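Long-range contacts in CrmK (Actinoalloteichus sp. WH1-2216-6, PDB 5I1V), which acts as an oxidase with covalently bound FAD, taking part in the recycling of shunt products during caerulomycin biosynthesis: residues V338-K343 and F403-W408; A366-P371 and E415-W420; S259-L264 and E292-W297; S222-R227 and I284-P289. One frame throughout, in Å; residues are numbered along the deposited sequence.

All four contacts belong to one antiparallel sheet and its surroundings. Contacts 1 and 4 are strand pairings in that sheet, their centres about 30 Å apart. Contacts 2 and 3 each add a helix: helix 414-428 directly follows strand 400-408, and helix 291-303 directly follows strand 277-285. Each helix contact touches a strand contact, with centres about 11 Å apart for contacts 1 and 2 and about 8 Å for contacts 3 and 4. Along the chain the segments of 4 and 3 alternate, and both contacts close before the alternating segments of 1 and 2 begin. Contact 1 is the one near the flavin, whereas the other three lie away from the FAD-binding residues.

Contact 1 (V338-K343 and F403-W408); sequences VRRKVK and FYMVAW
Three partners grip Lys343 NZ: salt bridges to Asp451 and Asp453 and a cation-pi contact with Tyr425; Asp451 also takes Lys341 NZ. Both lysines belong to an antiparallel ladder between strands 339-347 and 400-408, in which Arg339, Lys341 and Lys343 form hydrogen-bonded pairs with Trp408, Val406 and Tyr404. At one end, Arg339 O accepts from Trp408 N (2.9 Å), receives a CA-H contact from Ala407 CA (3.3 Å) and lies over a face of the Trp408 indole. The shortest rung, Arg339 N to Trp408 O at 2.7 Å, runs almost along the C=O axis.

The face bearing Trp408, Val406 and Tyr404 packs against helix 414-428. Trp408 CG sits in the crowded position between backbone N and carbonyl carbon (chi1 70°), which brings the indole across the neighbouring strand; Arg339 CB lies over its five-membered ring in a CH-pi contact, 3.9 Å from the centroid. Asp414 takes both Trp408 NE1 and the Arg339 guanidinium.

The face bearing Arg340, Val342 and Met405 looks toward the cofactor, with the Arg340 side chain about 6 Å from FAD. Arg340 NE forms a salt bridge with Asp23, and Val338 CG1 covers the centre of the Arg340 guanidinium, 3.6 Å above the plane. Farther along, Val342 CG1 touches both Phe403 CZ and Met405 CE, at 3.6 Å each.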
# COMPACT_ATOMS: atom_id res chain seq x y z
N VAL A 338 -8.37 2.43 -12.33
CA VAL A 338 -9.80 2.31 -12.02
C VAL A 338 -10.57 3.59 -12.26
O VAL A 338 -10.12 4.69 -11.87
CB VAL A 338 -9.97 1.90 -10.54
CG1 VAL A 338 -11.44 1.79 -10.17
CG2 VAL A 338 -9.26 0.58 -10.31
N ARG A 339 -11.73 3.45 -12.87
CA ARG A 339 -12.64 4.57 -13.12
C ARG A 339 -13.66 4.61 -11.98
O ARG A 339 -14.09 3.55 -11.50
CB ARG A 339 -13.29 4.42 -14.49
CG ARG A 339 -12.31 4.32 -15.64
CD ARG A 339 -12.97 3.97 -16.97
NE ARG A 339 -13.62 5.11 -17.62
CZ ARG A 339 -13.00 6.03 -18.36
NH1 ARG A 339 -11.69 5.98 -18.55
NH2 ARG A 339 -13.68 7.05 -18.87
N ARG A 340 -14.03 5.79 -11.52
CA ARG A 340 -14.85 5.92 -10.29
C ARG A 340 -15.79 7.06 -10.33
O ARG A 340 -15.52 8.08 -10.98
CB ARG A 340 -13.98 6.17 -9.04
CG ARG A 340 -12.72 5.37 -8.95
CD ARG A 340 -11.85 5.83 -7.78
NE ARG A 340 -10.62 5.03 -7.75
CZ ARG A 340 -10.54 3.80 -7.23
NH1 ARG A 340 -9.39 3.13 -7.29
NH2 ARG A 340 -11.61 3.24 -6.68
N LYS A 341 -16.87 6.95 -9.55
CA LYS A 341 -17.72 8.05 -9.23
C LYS A 341 -18.12 7.92 -7.73
O LYS A 341 -18.49 6.84 -7.26
CB LYS A 341 -18.94 8.05 -10.12
CG LYS A 341 -19.98 9.13 -9.87
CD LYS A 341 -19.53 10.51 -10.26
CE LYS A 341 -20.60 11.56 -9.96
NZ LYS A 341 -20.00 12.91 -9.67
N VAL A 342 -18.01 9.01 -6.98
CA VAL A 342 -18.36 8.99 -5.55
C VAL A 342 -19.40 10.06 -5.26
O VAL A 342 -19.50 11.06 -5.97
CB VAL A 342 -17.17 9.18 -4.61
CG1 VAL A 342 -16.17 8.03 -4.74
CG2 VAL A 342 -16.54 10.57 -4.84
N LYS A 343 -20.24 9.79 -4.26
CA LYS A 343 -21.16 10.78 -3.75
C LYS A 343 -21.17 10.67 -2.21
O LYS A 343 -20.72 9.70 -1.63
CB LYS A 343 -22.57 10.55 -4.33
CG LYS A 343 -22.67 10.65 -5.85
CD LYS A 343 -24.09 10.48 -6.33
CE LYS A 343 -24.22 10.78 -7.81
NZ LYS A 343 -24.60 12.21 -8.04
N PHE A 403 -21.70 7.45 2.13
CA PHE A 403 -20.79 7.50 1.02
C PHE A 403 -21.36 6.52 -0.02
O PHE A 403 -21.91 5.48 0.36
CB PHE A 403 -19.43 7.04 1.56
CG PHE A 403 -18.36 6.93 0.53
CD1 PHE A 403 -17.89 8.07 -0.11
CD2 PHE A 403 -17.80 5.71 0.22
CE1 PHE A 403 -16.88 7.97 -1.07
CE2 PHE A 403 -16.79 5.61 -0.73
CZ PHE A 403 -16.33 6.74 -1.38
N TYR A 404 -21.26 6.88 -1.30
CA TYR A 404 -21.73 6.08 -2.42
C TYR A 404 -20.55 5.97 -3.38
O TYR A 404 -19.85 6.98 -3.59
CB TYR A 404 -22.83 6.79 -3.18
CG TYR A 404 -24.05 7.09 -2.37
CD1 TYR A 404 -24.02 8.00 -1.31
CD2 TYR A 404 -25.27 6.49 -2.67
CE1 TYR A 404 -25.17 8.29 -0.59
CE2 TYR A 404 -26.40 6.76 -1.93
CZ TYR A 404 -26.36 7.64 -0.90
OH TYR A 404 -27.55 7.91 -0.24
N MET A 405 -20.30 4.78 -3.89
CA MET A 405 -19.22 4.58 -4.84
C MET A 405 -19.54 3.49 -5.88
O MET A 405 -20.27 2.53 -5.59
CB MET A 405 -17.90 4.39 -4.08
CG MET A 405 -17.17 3.06 -4.15
SD MET A 405 -15.53 3.13 -4.99
CE MET A 405 -14.83 4.72 -4.53
N VAL A 406 -19.05 3.71 -7.11
CA VAL A 406 -19.03 2.72 -8.18
C VAL A 406 -17.63 2.81 -8.73
O VAL A 406 -17.07 3.94 -8.84
CB VAL A 406 -20.04 2.97 -9.33
CG1 VAL A 406 -21.44 2.65 -8.90
CG2 VAL A 406 -20.03 4.40 -9.79
N ALA A 407 -17.01 1.65 -8.91
CA ALA A 407 -15.66 1.52 -9.48
C ALA A 407 -15.68 0.50 -10.62
O ALA A 407 -16.32 -0.55 -10.52
CB ALA A 407 -14.67 1.12 -8.44
N TRP A 408 -15.05 0.84 -11.73
CA TRP A 408 -15.03 -0.05 -12.89
C TRP A 408 -13.78 0.22 -13.74
O TRP A 408 -12.99 1.15 -13.45
CB TRP A 408 -16.33 0.11 -13.69
CG TRP A 408 -16.48 1.41 -14.42
CD1 TRP A 408 -16.25 1.62 -15.73
CD2 TRP A 408 -16.87 2.67 -13.88
NE1 TRP A 408 -16.50 2.91 -16.07
CE2 TRP A 408 -16.87 3.59 -14.94
CE3 TRP A 408 -17.23 3.12 -12.59
CZ2 TRP A 408 -17.25 4.93 -14.78
CZ3 TRP A 408 -17.57 4.45 -12.43
CH2 TRP A 408 -17.59 5.33 -13.51

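Contact 2 (A366-P371 and E415-W420); sequences ADYHCP and EEHLRW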
# COMPACT_ATOMS: atom_id res chain seq x y z
N ALA A 366 -31.39 -6.52 -10.71
CA ALA A 366 -30.61 -7.56 -11.42
C ALA A 366 -30.16 -7.16 -12.83
O ALA A 366 -29.31 -7.80 -13.40
CB ALA A 366 -31.39 -8.87 -11.46
N ASP A 367 -30.70 -6.09 -13.39
CA ASP A 367 -30.24 -5.61 -14.70
C ASP A 367 -28.90 -4.81 -14.61
O ASP A 367 -28.46 -4.20 -15.58
CB ASP A 367 -31.33 -4.77 -15.39
CG ASP A 367 -31.65 -3.45 -14.64
OD1 ASP A 367 -30.96 -3.13 -13.65
OD2 ASP A 367 -32.59 -2.72 -15.04
N TYR A 368 -28.28 -4.81 -13.44
CA TYR A 368 -27.02 -4.08 -13.24
C TYR A 368 -26.02 -5.07 -12.68
O TYR A 368 -26.39 -6.00 -11.98
CB TYR A 368 -27.25 -2.92 -12.27
CG TYR A 368 -26.01 -2.10 -11.96
CD1 TYR A 368 -25.44 -1.27 -12.92
CD2 TYR A 368 -25.43 -2.14 -10.69
CE1 TYR A 368 -24.30 -0.52 -12.64
CE2 TYR A 368 -24.30 -1.39 -10.40
CZ TYR A 368 -23.74 -0.57 -11.37
OH TYR A 368 -22.60 0.20 -11.11
N HIS A 369 -24.75 -4.89 -13.01
CA HIS A 369 -23.73 -5.75 -12.42
C HIS A 369 -22.49 -4.90 -12.10
O HIS A 369 -21.93 -4.22 -12.96
CB HIS A 369 -23.39 -6.93 -13.33
CG HIS A 369 -22.23 -7.75 -12.84
ND1 HIS A 369 -20.92 -7.35 -12.98
CD2 HIS A 369 -22.19 -8.95 -12.21
CE1 HIS A 369 -20.12 -8.26 -12.46
NE2 HIS A 369 -20.86 -9.24 -11.98
N CYS A 370 -22.11 -4.89 -10.84
CA CYS A 370 -20.89 -4.23 -10.44
C CYS A 370 -20.67 -4.52 -8.97
O CYS A 370 -21.31 -3.91 -8.10
CB CYS A 370 -20.97 -2.74 -10.74
SG CYS A 370 -19.54 -1.77 -10.20
N PRO A 371 -19.81 -5.49 -8.69
CA PRO A 371 -19.59 -5.89 -7.32
C PRO A 371 -18.90 -4.78 -6.50
O PRO A 371 -18.93 -4.85 -5.27
CB PRO A 371 -18.66 -7.11 -7.44
CG PRO A 371 -18.66 -7.49 -8.86
CD PRO A 371 -19.00 -6.26 -9.64
N GLU A 415 -21.43 5.03 -18.95
CA GLU A 415 -22.82 5.47 -18.91
C GLU A 415 -23.67 4.68 -17.91
O GLU A 415 -24.48 5.27 -17.26
CB GLU A 415 -23.49 5.45 -20.30
CG GLU A 415 -23.28 6.74 -21.09
CD GLU A 415 -24.12 6.82 -22.38
OE1 GLU A 415 -24.53 5.75 -22.91
OE2 GLU A 415 -24.37 7.96 -22.88
N GLU A 416 -23.45 3.38 -17.77
CA GLU A 416 -24.37 2.57 -16.97
C GLU A 416 -24.01 2.67 -15.48
O GLU A 416 -24.90 2.75 -14.63
CB GLU A 416 -24.42 1.13 -17.47
CG GLU A 416 -23.40 0.17 -16.88
CD GLU A 416 -23.13 -1.05 -17.76
OE1 GLU A 416 -22.73 -0.87 -18.94
OE2 GLU A 416 -23.28 -2.19 -17.27
N HIS A 417 -22.71 2.72 -15.18
CA HIS A 417 -22.27 2.99 -13.80
C HIS A 417 -22.64 4.37 -13.33
O HIS A 417 -23.09 4.52 -12.22
CB HIS A 417 -20.79 2.77 -13.66
CG HIS A 417 -20.39 1.39 -14.00
ND1 HIS A 417 -20.98 0.30 -13.40
CD2 HIS A 417 -19.55 0.91 -14.93
CE1 HIS A 417 -20.47 -0.81 -13.93
NE2 HIS A 417 -19.59 -0.46 -14.85
N LEU A 418 -22.47 5.40 -14.16
CA LEU A 418 -22.83 6.75 -13.77
C LEU A 418 -24.32 6.83 -13.60
O LEU A 418 -24.85 7.46 -12.66
CB LEU A 418 -22.36 7.79 -14.81
CG LEU A 418 -20.85 8.08 -14.87
CD1 LEU A 418 -20.51 8.85 -16.11
CD2 LEU A 418 -20.46 8.87 -13.64
N ARG A 419 -25.04 6.17 -14.49
CA ARG A 419 -26.49 6.18 -14.34
C ARG A 419 -26.92 5.49 -13.04
O ARG A 419 -27.75 6.04 -12.35
CB ARG A 419 -27.22 5.63 -15.59
CG ARG A 419 -28.74 5.71 -15.47
CD ARG A 419 -29.50 5.37 -16.77
NE ARG A 419 -29.06 4.10 -17.37
CZ ARG A 419 -28.22 3.99 -18.42
NH1 ARG A 419 -27.71 5.06 -19.03
NH2 ARG A 419 -27.89 2.78 -18.85
N TRP A 420 -26.31 4.37 -12.67
CA TRP A 420 -26.72 3.64 -11.45
C TRP A 420 -26.55 4.47 -10.15
O TRP A 420 -27.48 4.58 -9.34
CB TRP A 420 -25.96 2.32 -11.31
CG TRP A 420 -26.41 1.54 -10.10
CD1 TRP A 420 -27.47 0.67 -10.03
CD2 TRP A 420 -25.86 1.62 -8.77
NE1 TRP A 420 -27.60 0.19 -8.73
CE2 TRP A 420 -26.62 0.75 -7.95
CE3 TRP A 420 -24.78 2.31 -8.20
CZ2 TRP A 420 -26.35 0.58 -6.60
CZ3 TRP A 420 -24.53 2.16 -6.84
CH2 TRP A 420 -25.30 1.29 -6.07
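Tyr368 leaves the 366-371 loop with its CB directed at helix 414-428 and CG anti to the backbone N (chi1 179°), so that the ring reaches into an aromatic cluster with Trp420 and His417. From the base of the ring outward, CG and CD2 lie against the five-membered ring of Trp420, the nearest approach being Tyr368 CD2 to Trp420 CD1 at 3.5 Å. The two rings form an offset stack, with centroids 3.9 Å apart and planes only 5° from parallel. On the other branch, Tyr368 CE1 meets Trp420 CB at 3.5 Å; that methylene sits over the phenol face in a CH-pi contact. CE2 and CZ lie beneath Trp420 CG, which is 3.5 Å above the middle of the Tyr368 ring.

At the tip, Tyr368 OH is hydrogen-bonded to His417 ND1 at 2.8 Å. The hydroxyl approaches the imidazole near its plane, and the rings meet rim to rim at 78°. Both partners have a second hold: Glu413 bonds NE2 of His417, and His362 O accepts from Trp420 NE1. His272 adds an edge-to-face contact to Tyr368, and Val406 touches the Trp420 ring and the Tyr368 hydroxyl, so the cluster joins loop and helix to the large antiparallel sheet that holds strand 400-408. Beside the imidazole lies Cys370, its CB 3.8 Å from His417 CE1 and its SG obliquely placed, 4.5 Å from the ring centroid.

Contact 3 (S259-L264 and E292-W297); sequences SPNIGL and EERMSW
Arg294 reaches from its helix with a side chain extended from CG to NE and gives NH1 to Asn261 OD1 (2.8 Å, 153° at the hydrogen). The amide oxygen lies in the guanidinium plane, whereas NH1 stands 45° out of the carbonyl plane of the amide. Pro260 CB covers one face of the guanidinium, 3.4 Å above it, and Trp297 CZ3 from the next helical turn covers the opposite face at 3.8 Å, leaving the cation sandwiched. A water reinforces the link, donating to Arg294 O at 2.9 Å and, weakly, to Asn261 OD1.

In the second shell, Ser259 OG accepts from Asn261 N (2.8 Å) in an ST turn, and a type I turn from Ser259 to Ile262 places Pro260 and Asn261 at its two central positions. Asn254 OD1 bonds both Ser259 OG and Asn261 ND2, while Pro289 O accepts from Arg294 NE.

Next to these polar contacts, Leu264 CG meets Met295 CE at 4.1 Å. Both side chains also rest on Ile284 of strand 277-285, and Leu264 touches Trp250; the contact thus joins the loop between helix 237-253 and strand 265-271 to helix 291-303 beside the sheet.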
# COMPACT_ATOMS: atom_id res chain seq x y z
N SER A 259 -21.98 8.85 25.55
CA SER A 259 -22.29 7.45 25.39
C SER A 259 -21.14 6.56 25.88
O SER A 259 -20.01 6.75 25.46
CB SER A 259 -22.53 7.11 23.92
OG SER A 259 -22.53 5.68 23.78
N PRO A 260 -21.44 5.55 26.73
CA PRO A 260 -20.45 4.53 27.06
C PRO A 260 -20.02 3.63 25.88
O PRO A 260 -19.07 2.83 26.01
CB PRO A 260 -21.15 3.71 28.15
CG PRO A 260 -22.61 3.84 27.83
CD PRO A 260 -22.77 5.25 27.33
N ASN A 261 -20.71 3.76 24.75
CA ASN A 261 -20.28 3.10 23.53
C ASN A 261 -19.57 4.05 22.51
O ASN A 261 -19.36 3.65 21.37
CB ASN A 261 -21.45 2.41 22.87
CG ASN A 261 -22.18 1.47 23.81
OD1 ASN A 261 -21.60 0.51 24.29
ND2 ASN A 261 -23.44 1.77 24.10
N ILE A 262 -19.12 5.23 22.92
CA ILE A 262 -18.60 6.18 21.93
C ILE A 262 -17.34 5.67 21.26
O ILE A 262 -17.06 6.02 20.10
CB ILE A 262 -18.44 7.61 22.48
CG1 ILE A 262 -18.19 8.62 21.34
CG2 ILE A 262 -17.35 7.66 23.58
CD1 ILE A 262 -19.28 8.68 20.28
N GLY A 263 -16.62 4.81 21.97
CA GLY A 263 -15.39 4.23 21.48
C GLY A 263 -15.60 3.19 20.41
O GLY A 263 -14.66 2.86 19.69
N LEU A 264 -16.82 2.67 20.29
CA LEU A 264 -17.13 1.71 19.24
C LEU A 264 -17.40 2.43 17.90
O LEU A 264 -18.31 3.24 17.78
CB LEU A 264 -18.29 0.82 19.66
CG LEU A 264 -18.56 -0.51 18.96
CD1 LEU A 264 -19.59 -1.33 19.74
CD2 LEU A 264 -19.03 -0.27 17.54
N GLU A 292 -15.51 -5.87 25.31
CA GLU A 292 -15.84 -7.09 24.60
C GLU A 292 -17.36 -7.35 24.61
O GLU A 292 -17.94 -7.70 23.59
CB GLU A 292 -15.09 -8.24 25.25
CG GLU A 292 -14.96 -9.47 24.40
CD GLU A 292 -13.85 -10.39 24.86
OE1 GLU A 292 -13.25 -10.18 25.96
OE2 GLU A 292 -13.56 -11.34 24.12
N GLU A 293 -17.98 -7.15 25.76
CA GLU A 293 -19.43 -7.27 25.91
C GLU A 293 -20.19 -6.21 25.17
O GLU A 293 -21.29 -6.48 24.64
CB GLU A 293 -19.86 -7.18 27.38
CG GLU A 293 -20.06 -8.52 28.06
CD GLU A 293 -20.95 -8.43 29.30
OE1 GLU A 293 -22.02 -9.09 29.31
OE2 GLU A 293 -20.59 -7.70 30.25
N ARG A 294 -19.64 -5.00 25.14
CA ARG A 294 -20.28 -3.90 24.43
C ARG A 294 -20.37 -4.21 22.94
O ARG A 294 -21.37 -3.89 22.28
CB ARG A 294 -19.55 -2.58 24.69
CG ARG A 294 -19.82 -2.06 26.07
CD ARG A 294 -19.15 -0.75 26.45
NE ARG A 294 -19.65 -0.43 27.78
CZ ARG A 294 -20.89 -0.01 28.04
NH1 ARG A 294 -21.75 0.26 27.06
NH2 ARG A 294 -21.27 0.17 29.28
N MET A 295 -19.33 -4.84 22.40
CA MET A 295 -19.34 -5.24 21.01
C MET A 295 -20.42 -6.33 20.79
O MET A 295 -21.12 -6.32 19.79
CB MET A 295 -17.97 -5.77 20.60
CG MET A 295 -17.87 -6.27 19.16
SD MET A 295 -18.09 -4.99 17.91
CE MET A 295 -16.61 -3.98 18.19
N SER A 296 -20.52 -7.27 21.73
CA SER A 296 -21.60 -8.31 21.66
C SER A 296 -22.98 -7.71 21.66
O SER A 296 -23.82 -8.12 20.86
CB SER A 296 -21.46 -9.31 22.81
OG SER A 296 -20.31 -10.13 22.59
N TRP A 297 -23.21 -6.74 22.55
CA TRP A 297 -24.51 -6.05 22.64
C TRP A 297 -24.85 -5.38 21.35
O TRP A 297 -26.00 -5.43 20.89
CB TRP A 297 -24.55 -4.99 23.75
CG TRP A 297 -24.43 -5.56 25.12
CD1 TRP A 297 -24.76 -6.84 25.51
CD2 TRP A 297 -23.96 -4.88 26.28
NE1 TRP A 297 -24.49 -6.99 26.85
CE2 TRP A 297 -24.00 -5.81 27.35
CE3 TRP A 297 -23.50 -3.58 26.53
CZ2 TRP A 297 -23.59 -5.47 28.65
CZ3 TRP A 297 -23.08 -3.25 27.83
CH2 TRP A 297 -23.15 -4.18 28.87
O HOH W 1 -22.93 -1.65 23.24

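Contact 4 (S222-R227 and I284-P289); sequences SFHVAR and IPVDVP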
# COMPACT_ATOMS: atom_id res chain seq x y z
N SER A 222 -4.86 -1.14 21.70
CA SER A 222 -5.38 -2.27 20.94
C SER A 222 -6.88 -2.27 20.99
O SER A 222 -7.47 -1.57 21.83
CB SER A 222 -4.78 -3.60 21.38
OG SER A 222 -5.40 -4.09 22.52
N PHE A 223 -7.46 -2.99 20.01
CA PHE A 223 -8.86 -2.98 19.68
C PHE A 223 -9.39 -4.39 19.51
O PHE A 223 -8.68 -5.27 19.00
CB PHE A 223 -9.08 -2.29 18.33
CG PHE A 223 -8.99 -0.81 18.42
CD1 PHE A 223 -7.79 -0.20 18.56
CD2 PHE A 223 -10.14 -0.02 18.39
CE1 PHE A 223 -7.69 1.17 18.70
CE2 PHE A 223 -10.05 1.34 18.52
CZ PHE A 223 -8.81 1.94 18.67
N HIS A 224 -10.62 -4.59 19.92
CA HIS A 224 -11.40 -5.75 19.51
C HIS A 224 -12.06 -5.40 18.18
O HIS A 224 -12.69 -4.33 18.06
CB HIS A 224 -12.52 -6.04 20.52
CG HIS A 224 -12.04 -6.47 21.87
ND1 HIS A 224 -11.40 -7.66 22.08
CD2 HIS A 224 -12.12 -5.86 23.07
CE1 HIS A 224 -11.09 -7.77 23.37
NE2 HIS A 224 -11.53 -6.69 23.99
N VAL A 225 -11.98 -6.31 17.21
CA VAL A 225 -12.42 -6.05 15.87
C VAL A 225 -13.45 -7.12 15.53
O VAL A 225 -13.32 -8.26 15.92
CB VAL A 225 -11.24 -6.11 14.87
CG1 VAL A 225 -11.75 -5.91 13.45
CG2 VAL A 225 -10.14 -5.07 15.22
N ALA A 226 -14.52 -6.73 14.85
CA ALA A 226 -15.51 -7.66 14.37
C ALA A 226 -15.77 -7.37 12.91
O ALA A 226 -15.98 -6.21 12.52
CB ALA A 226 -16.80 -7.52 15.17
N ARG A 227 -15.76 -8.42 12.10
CA ARG A 227 -15.98 -8.28 10.69
C ARG A 227 -17.17 -9.22 10.42
O ARG A 227 -17.19 -10.37 10.85
CB ARG A 227 -14.73 -8.64 9.91
CG ARG A 227 -13.46 -8.03 10.55
CD ARG A 227 -12.50 -7.36 9.58
NE ARG A 227 -11.95 -8.33 8.65
CZ ARG A 227 -11.89 -8.21 7.32
NH1 ARG A 227 -12.30 -7.10 6.70
NH2 ARG A 227 -11.39 -9.21 6.60
N ILE A 284 -13.56 -1.49 18.79
CA ILE A 284 -13.71 -0.82 20.07
C ILE A 284 -12.43 -1.04 20.84
O ILE A 284 -11.89 -2.13 20.84
CB ILE A 284 -14.93 -1.34 20.87
CG1 ILE A 284 -15.24 -0.45 22.08
CG2 ILE A 284 -14.75 -2.80 21.23
CD1 ILE A 284 -16.51 -0.82 22.86
N PRO A 285 -11.91 0.02 21.46
CA PRO A 285 -10.69 -0.24 22.21
C PRO A 285 -10.85 -1.27 23.35
O PRO A 285 -11.89 -1.34 23.99
CB PRO A 285 -10.34 1.13 22.80
CG PRO A 285 -11.07 2.12 21.95
CD PRO A 285 -12.34 1.41 21.55
N VAL A 286 -9.80 -2.05 23.58
CA VAL A 286 -9.84 -3.12 24.57
C VAL A 286 -9.98 -2.52 25.98
O VAL A 286 -10.56 -3.16 26.86
CB VAL A 286 -8.57 -4.00 24.45
CG1 VAL A 286 -8.38 -4.91 25.66
CG2 VAL A 286 -8.63 -4.84 23.18
N ASP A 287 -9.49 -1.30 26.17
CA ASP A 287 -9.49 -0.65 27.47
C ASP A 287 -10.79 0.10 27.84
O ASP A 287 -10.85 0.74 28.88
CB ASP A 287 -8.27 0.27 27.63
CG ASP A 287 -8.28 1.49 26.68
OD1 ASP A 287 -8.94 1.48 25.62
OD2 ASP A 287 -7.59 2.49 26.99
N VAL A 288 -11.80 0.04 26.99
CA VAL A 288 -13.11 0.62 27.33
C VAL A 288 -13.74 -0.31 28.37
O VAL A 288 -13.61 -1.51 28.26
CB VAL A 288 -14.03 0.74 26.08
CG1 VAL A 288 -15.50 0.95 26.45
CG2 VAL A 288 -13.57 1.89 25.23
N PRO A 289 -14.39 0.25 29.39
CA PRO A 289 -15.14 -0.62 30.31
C PRO A 289 -16.10 -1.61 29.62
O PRO A 289 -17.00 -1.18 28.88
CB PRO A 289 -15.91 0.39 31.16
CG PRO A 289 -15.03 1.61 31.19
CD PRO A 289 -14.14 1.58 29.98
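Three backbone hydrogen bonds tie the segments together. His224 and Ile284 form a hydrogen-bonded antiparallel pair: His224 N lies nearly on the C=O axis of Ile284, 2.9 Å from Ile284 O, and the return bond from Ile284 N to His224 O is 3.1 Å. Beyond them Val286 N donates to Ser222 O (3.0 Å) along an almost straight N-H line (172°), though it stands above the carbonyl plane. Between these bonds, Phe223 and Pro285 make a non-hydrogen-bonded pair, a position where the absence of an N-H on proline costs the ladder nothing.

The pairing belongs to the large antiparallel sheet, where strand 222-231 lies between 277-285 and 311-318. It covers the last residues of strand 277-285, after which a type I turn from Pro285 to Val288 leads the chain toward helix 291-303. His224 and Ile284 face that helix, touching Ala291 and Met295 respectively, while Phe223 reaches Leu141 and Thr322.

CH-pi contacts carry much of the side-chain packing. Val286 CG2 sits over the imidazole of His224, 3.6 Å from its centroid, with the same methyl 3.4 Å from Ser222 OG. Pro285 CA lies over the Phe223 ring, displaced toward its rim.

Apolar packing adds two further contacts: the Phe223 and Pro285 side chains lie side by side, with Phe223 CE2 3.7 Å from Pro285 CG, and Ile284 CG2 meets His224 CB at 4.0 Å.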